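PDB 2PQ7: predicted HD superfamily hydrolase from uncultured Thermotogales bacterium, which probably acts as a metal-dependent hydrolase of the HD superfamily, binding a pair of iron ions within an all-helical domain. Local coordinates for residues Q57-R70 and F101-R113. Residues are numbered along the deposited sequence; the frame is centred on the assembly and turned at random.
With FE (Fe (III) ion), chain B; FE (Fe (III) ion), chain C; PO4 (phosphate ion), chain E; PO4 (phosphate ion), chain F.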
loop_
_atom_site.group_PDB
_atom_site.type_symbol
_atom_site.label_atom_id
_atom_site.label_comp_id
_atom_site.label_asym_id
_atom_site.label_seq_id
_atom_site.Cartn_x
_atom_site.Cartn_y
_atom_site.Cartn_z
ATOM N N GLN A 57 16.321 19.248 20.517
ATOM C CA GLN A 57 15.828 18.837 21.815
ATOM C C GLN A 57 14.348 19.247 21.977
ATOM O O GLN A 57 13.531 18.435 22.388
ATOM C CB GLN A 57 16.683 19.387 22.960
ATOM C CG GLN A 57 18.138 18.874 22.919
ATOM C CD GLN A 57 18.932 19.206 24.154
ATOM O OE1 GLN A 57 18.430 19.814 25.099
ATOM N NE2 GLN A 57 20.195 18.760 24.174
ATOM N N LYS A 58 14.079 20.517 21.699
ATOM C CA LYS A 58 12.689 21.012 21.779
ATOM C C LYS A 58 11.747 20.255 20.819
ATOM O O LYS A 58 10.705 19.848 21.234
ATOM C CB LYS A 58 12.633 22.520 21.485
ATOM C CG LYS A 58 13.175 23.438 22.579
ATOM C CD LYS A 58 13.217 24.937 22.149
ATOM C CE LYS A 58 13.799 25.828 23.227
ATOM N NZ LYS A 58 14.022 27.209 22.752
ATOM N N ALA A 59 12.190 20.047 19.587
ATOM C CA ALA A 59 11.392 19.393 18.566
ATOM C C ALA A 59 11.041 17.957 18.909
ATOM O O ALA A 59 9.905 17.543 18.830
ATOM C CB ALA A 59 12.098 19.517 17.251
ATOM N N ILE A 60 12.053 17.201 19.353
ATOM C CA ILE A 60 11.865 15.822 19.730
ATOM C C ILE A 60 10.939 15.643 20.920
ATOM O O ILE A 60 10.045 14.798 20.893
ATOM C CB ILE A 60 13.233 15.182 20.088
ATOM C CG1 ILE A 60 14.048 15.022 18.815
ATOM C CG2 ILE A 60 13.091 13.855 20.806
ATOM C CD1 ILE A 60 13.407 14.087 17.746
ATOM N N ILE A 61 11.210 16.425 21.965
ATOM C CA ILE A 61 10.421 16.353 23.189
ATOM C C ILE A 61 8.974 16.782 22.911
ATOM O O ILE A 61 8.047 16.107 23.357
ATOM C CB ILE A 61 11.099 17.073 24.356
ATOM C CG1 ILE A 61 12.392 16.273 24.736
ATOM C CG2 ILE A 61 10.188 17.188 25.543
ATOM C CD1 ILE A 61 13.223 16.960 25.755
ATOM N N ALA A 62 8.824 17.838 22.125
ATOM C CA ALA A 62 7.472 18.245 21.821
ATOM C C ALA A 62 6.720 17.151 21.027
ATOM O O ALA A 62 5.568 16.856 21.282
ATOM C CB ALA A 62 7.553 19.448 21.030
ATOM N N ALA A 63 7.383 16.542 20.048
ATOM C CA ALA A 63 6.789 15.440 19.306
ATOM C C ALA A 63 6.424 14.259 20.192
ATOM O O ALA A 63 5.368 13.672 20.045
ATOM C CB ALA A 63 7.738 14.978 18.226
ATOM N N LEU A 64 7.337 13.885 21.087
ATOM C CA LEU A 64 7.043 12.754 21.995
ATOM C C LEU A 64 5.840 13.012 22.891
ATOM O O LEU A 64 5.038 12.127 23.160
ATOM C CB LEU A 64 8.275 12.393 22.825
ATOM C CG LEU A 64 9.210 11.387 22.202
ATOM C CD1 LEU A 64 10.326 11.192 23.197
ATOM C CD2 LEU A 64 8.407 10.061 21.971
ATOM N N LEU A 65 5.731 14.252 23.371
ATOM C CA LEU A 65 4.656 14.599 24.293
ATOM C C LEU A 65 3.366 15.122 23.663
ATOM O O LEU A 65 2.346 15.180 24.343
ATOM C CB LEU A 65 5.136 15.645 25.285
ATOM C CG LEU A 65 6.191 15.128 26.251
ATOM C CD1 LEU A 65 6.726 16.292 27.082
ATOM C CD2 LEU A 65 5.689 14.010 27.108
ATOM N N HIS A 66 3.384 15.380 22.366
ATOM C CA HIS A 66 2.264 16.187 21.809
ATOM C C HIS A 66 0.896 15.521 21.920
ATOM O O HIS A 66 -0.073 16.195 22.137
ATOM C CB HIS A 66 2.533 16.648 20.387
ATOM C CG HIS A 66 2.203 15.645 19.334
ATOM N ND1 HIS A 66 2.948 14.516 19.111
ATOM C CD2 HIS A 66 1.200 15.621 18.423
ATOM C CE1 HIS A 66 2.403 13.820 18.123
ATOM N NE2 HIS A 66 1.329 14.474 17.687
ATOM N N ASP A 67 0.841 14.204 21.784
ATOM C CA ASP A 67 -0.404 13.457 21.898
ATOM C C ASP A 67 -0.475 12.582 23.172
ATOM O O ASP A 67 -1.292 11.642 23.209
ATOM C CB ASP A 67 -0.574 12.594 20.666
ATOM C CG ASP A 67 -1.061 13.383 19.450
ATOM O OD1 ASP A 67 -1.652 14.498 19.536
ATOM O OD2 ASP A 67 -0.898 12.843 18.316
ATOM N N ILE A 68 0.320 12.922 24.204
ATOM C CA ILE A 68 0.365 12.085 25.392
ATOM C C ILE A 68 -0.972 12.073 26.133
ATOM O O ILE A 68 -1.294 11.094 26.793
ATOM C CB ILE A 68 1.545 12.422 26.303
ATOM C CG1 ILE A 68 1.894 11.197 27.196
ATOM C CG2 ILE A 68 1.298 13.692 27.144
ATOM C CD1 ILE A 68 3.024 11.422 28.146
ATOM N N LYS A 69 -1.817 13.094 25.889
ATOM C CA LYS A 69 -3.111 13.148 26.518
ATOM C C LYS A 69 -4.223 12.719 25.557
ATOM O O LYS A 69 -5.426 12.905 25.849
ATOM C CB LYS A 69 -3.359 14.503 27.160
ATOM C CG LYS A 69 -2.552 14.755 28.393
ATOM C CD LYS A 69 -3.128 14.001 29.586
ATOM C CE LYS A 69 -2.239 14.254 30.786
ATOM N NZ LYS A 69 -2.833 13.666 32.005
ATOM N N ARG A 70 -3.858 12.105 24.450
ATOM C CA ARG A 70 -4.886 11.567 23.537
ATOM C C ARG A 70 -5.733 10.479 24.201
ATOM O O ARG A 70 -6.951 10.476 24.080
ATOM C CB ARG A 70 -4.295 11.035 22.225
ATOM C CG ARG A 70 -4.377 11.955 21.087
ATOM C CD ARG A 70 -5.768 11.972 20.539
ATOM N NE ARG A 70 -5.870 12.824 19.369
ATOM C CZ ARG A 70 -7.009 13.112 18.756
ATOM N NH1 ARG A 70 -8.151 12.622 19.205
ATOM N NH2 ARG A 70 -7.001 13.913 17.696
ATOM N N PHE A 101 12.662 26.900 27.872
ATOM C CA PHE A 101 12.553 25.668 27.122
ATOM C C PHE A 101 11.172 25.082 27.321
ATOM O O PHE A 101 10.473 24.664 26.362
ATOM C CB PHE A 101 13.610 24.654 27.628
ATOM C CG PHE A 101 13.638 23.363 26.888
ATOM C CD1 PHE A 101 12.730 22.373 27.147
ATOM C CD2 PHE A 101 14.655 23.109 25.975
ATOM C CE1 PHE A 101 12.776 21.141 26.474
ATOM C CE2 PHE A 101 14.708 21.911 25.334
ATOM C CZ PHE A 101 13.790 20.943 25.568
ATOM N N VAL A 102 10.809 24.926 28.589
ATOM C CA VAL A 102 9.508 24.343 28.929
ATOM C C VAL A 102 8.340 25.164 28.330
ATOM O O VAL A 102 7.380 24.579 27.806
ATOM C CB VAL A 102 9.357 24.192 30.458
ATOM C CG1 VAL A 102 7.994 23.715 30.818
ATOM C CG2 VAL A 102 10.475 23.283 31.048
ATOM N N ALA A 103 8.412 26.490 28.380
ATOM C CA ALA A 103 7.322 27.315 27.834
ATOM C C ALA A 103 7.203 27.088 26.342
ATOM O O ALA A 103 6.106 27.016 25.811
ATOM C CB ALA A 103 7.561 28.742 28.147
ATOM N N GLU A 104 8.301 26.971 25.646
ATOM C CA GLU A 104 8.239 26.810 24.198
ATOM C C GLU A 104 7.639 25.452 23.837
ATOM O O GLU A 104 6.830 25.324 22.916
ATOM C CB GLU A 104 9.616 27.007 23.497
ATOM C CG GLU A 104 9.541 26.770 21.981
ATOM C CD GLU A 104 10.690 27.360 21.188
ATOM O OE1 GLU A 104 11.407 28.217 21.733
ATOM O OE2 GLU A 104 10.857 26.991 19.992
ATOM N N VAL A 105 8.122 24.405 24.477
ATOM C CA VAL A 105 7.585 23.079 24.223
ATOM C C VAL A 105 6.100 23.018 24.547
ATOM O O VAL A 105 5.305 22.437 23.766
ATOM C CB VAL A 105 8.357 21.965 24.997
ATOM C CG1 VAL A 105 7.667 20.609 24.902
ATOM C CG2 VAL A 105 9.771 21.876 24.478
ATOM N N SER A 106 5.729 23.556 25.705
ATOM C CA SER A 106 4.335 23.539 26.115
ATOM C C SER A 106 3.428 24.301 25.103
ATOM O O SER A 106 2.385 23.759 24.720
ATOM C CB SER A 106 4.181 24.073 27.539
ATOM O OG SER A 106 4.894 23.259 28.469
ATOM N N LYS A 107 3.858 25.478 24.640
ATOM C CA LYS A 107 3.086 26.293 23.706
ATOM C C LYS A 107 3.000 25.518 22.408
ATOM O O LYS A 107 1.951 25.531 21.713
ATOM C CB LYS A 107 3.790 27.626 23.479
ATOM C CG LYS A 107 2.988 28.573 22.568
ATOM C CD LYS A 107 3.693 29.987 22.403
ATOM N N ALA A 108 4.058 24.843 21.990
ATOM C CA ALA A 108 4.004 24.086 20.753
ATOM C C ALA A 108 2.943 23.018 20.815
ATOM O O ALA A 108 2.194 22.783 19.868
ATOM C CB ALA A 108 5.370 23.462 20.454
ATOM N N ILE A 109 2.851 22.322 21.924
ATOM C CA ILE A 109 1.858 21.278 22.062
ATOM C C ILE A 109 0.473 21.892 22.089
ATOM O O ILE A 109 -0.486 21.393 21.505
ATOM C CB ILE A 109 2.117 20.466 23.347
ATOM C CG1 ILE A 109 3.469 19.716 23.214
ATOM C CG2 ILE A 109 0.931 19.502 23.679
ATOM C CD1 ILE A 109 3.958 19.073 24.519
ATOM N N ARG A 110 0.368 22.995 22.802
ATOM C CA ARG A 110 -0.919 23.663 22.931
ATOM C C ARG A 110 -1.486 24.086 21.597
ATOM O O ARG A 110 -2.717 24.083 21.410
ATOM C CB ARG A 110 -0.774 24.874 23.828
ATOM C CG ARG A 110 -2.083 25.572 24.184
ATOM C CD ARG A 110 -1.823 26.740 25.097
ATOM N NE ARG A 110 -1.217 26.307 26.348
ATOM C CZ ARG A 110 -1.867 26.030 27.477
ATOM N NH1 ARG A 110 -3.200 26.149 27.563
ATOM N NH2 ARG A 110 -1.154 25.635 28.546
ATOM N N SER A 111 -0.605 24.445 20.668
ATOM C CA SER A 111 -0.996 24.965 19.350
ATOM C C SER A 111 -1.108 23.946 18.224
ATOM O O SER A 111 -1.497 24.294 17.102
ATOM C CB SER A 111 0.039 26.007 18.896
ATOM O OG SER A 111 0.247 26.985 19.886
ATOM N N HIS A 112 -0.762 22.688 18.480
ATOM C CA HIS A 112 -0.606 21.737 17.390
ATOM C C HIS A 112 -1.796 21.310 16.539
ATOM O O HIS A 112 -1.578 20.870 15.423
ATOM C CB HIS A 112 0.207 20.501 17.836
ATOM C CG HIS A 112 -0.613 19.386 18.432
ATOM N ND1 HIS A 112 -0.860 19.266 19.780
ATOM C CD2 HIS A 112 -1.180 18.305 17.845
ATOM C CE1 HIS A 112 -1.578 18.174 19.991
ATOM N NE2 HIS A 112 -1.781 17.562 18.830
ATOM N N ARG A 113 -3.002 21.452 17.043
ATOM C CA ARG A 113 -4.169 21.086 16.219
ATOM C C ARG A 113 -4.507 22.142 15.158
ATOM O O ARG A 113 -4.242 23.331 15.382
ATOM C CB ARG A 113 -5.414 20.869 17.049
ATOM C CG ARG A 113 -5.355 19.841 18.115
ATOM C CD ARG A 113 -6.625 18.974 17.987
ATOM N NE ARG A 113 -7.401 18.863 19.207
ATOM C CZ ARG A 113 -8.336 17.937 19.413
ATOM N NH1 ARG A 113 -8.601 16.999 18.496
ATOM N NH2 ARG A 113 -9.001 17.927 20.562
HETATM FE FE FE B . -2.781 15.652 18.352
HETATM FE FE FE C . -0.405 13.757 16.481
HETATM P P PO4 E . -3.659 13.034 16.510
HETATM O O1 PO4 E . -4.849 13.208 15.601
HETATM O O2 PO4 E . -3.716 11.597 17.056
HETATM O O3 PO4 E . -3.824 14.016 17.672
HETATM O O4 PO4 E . -2.385 13.113 15.671
HETATM P P PO4 F . -4.792 16.621 15.902
HETATM O O1 PO4 F . -6.169 15.985 16.038
HETATM O O2 PO4 F . -3.914 15.812 14.968
HETATM O O3 PO4 F . -4.122 16.782 17.253
HETATM O O4 PO4 F . -5.011 17.990 15.306
HETATM O O HOH W 1 -1.506 15.482 16.821
#
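Asp-67 and His-112 meet on one iron, through Asp-67 OD1 (2.0 Å from the metal) and His-112 NE2 (2.2 Å). A carboxylate suits this place because it can bridge: Asp-67 OD2 takes the second iron beside His-66 NE2, and a water and a phosphate, probably from the crystallisation liquor, also span the metals. Histidine can bind iron through NE2 while donating its ND1 N-H to the carbonyl three residues earlier, fixing the ring; His-66 ND1 lies 2.7 Å from Ala-63 O. In both, CG sits between backbone N and carbonyl carbon (chi1 84° and 88°), turning ND1 back to that carbonyl. The rings meet T-shaped, the CD2 edge of His-66 over the His-112 face. Arg-70 NE donates to O3 of the bridging phosphate.

At the far end, Lys-58 forms a salt bridge with Glu-104, NZ donating to OE1 (3.0 Å), while OE2 binds Thr-124. Its long aliphatic part lays CG over the Phe-101 face, a CH-pi contact. Between these ends, small Ala-62 admits Val-105 CG1, packing helices that cross at -45°. His-80 joins Asp-67 and His-112 on one iron; His-37 and Asp-132 join His-66 and Asp-67 on the other, the H...HD...D signature of the HD domain.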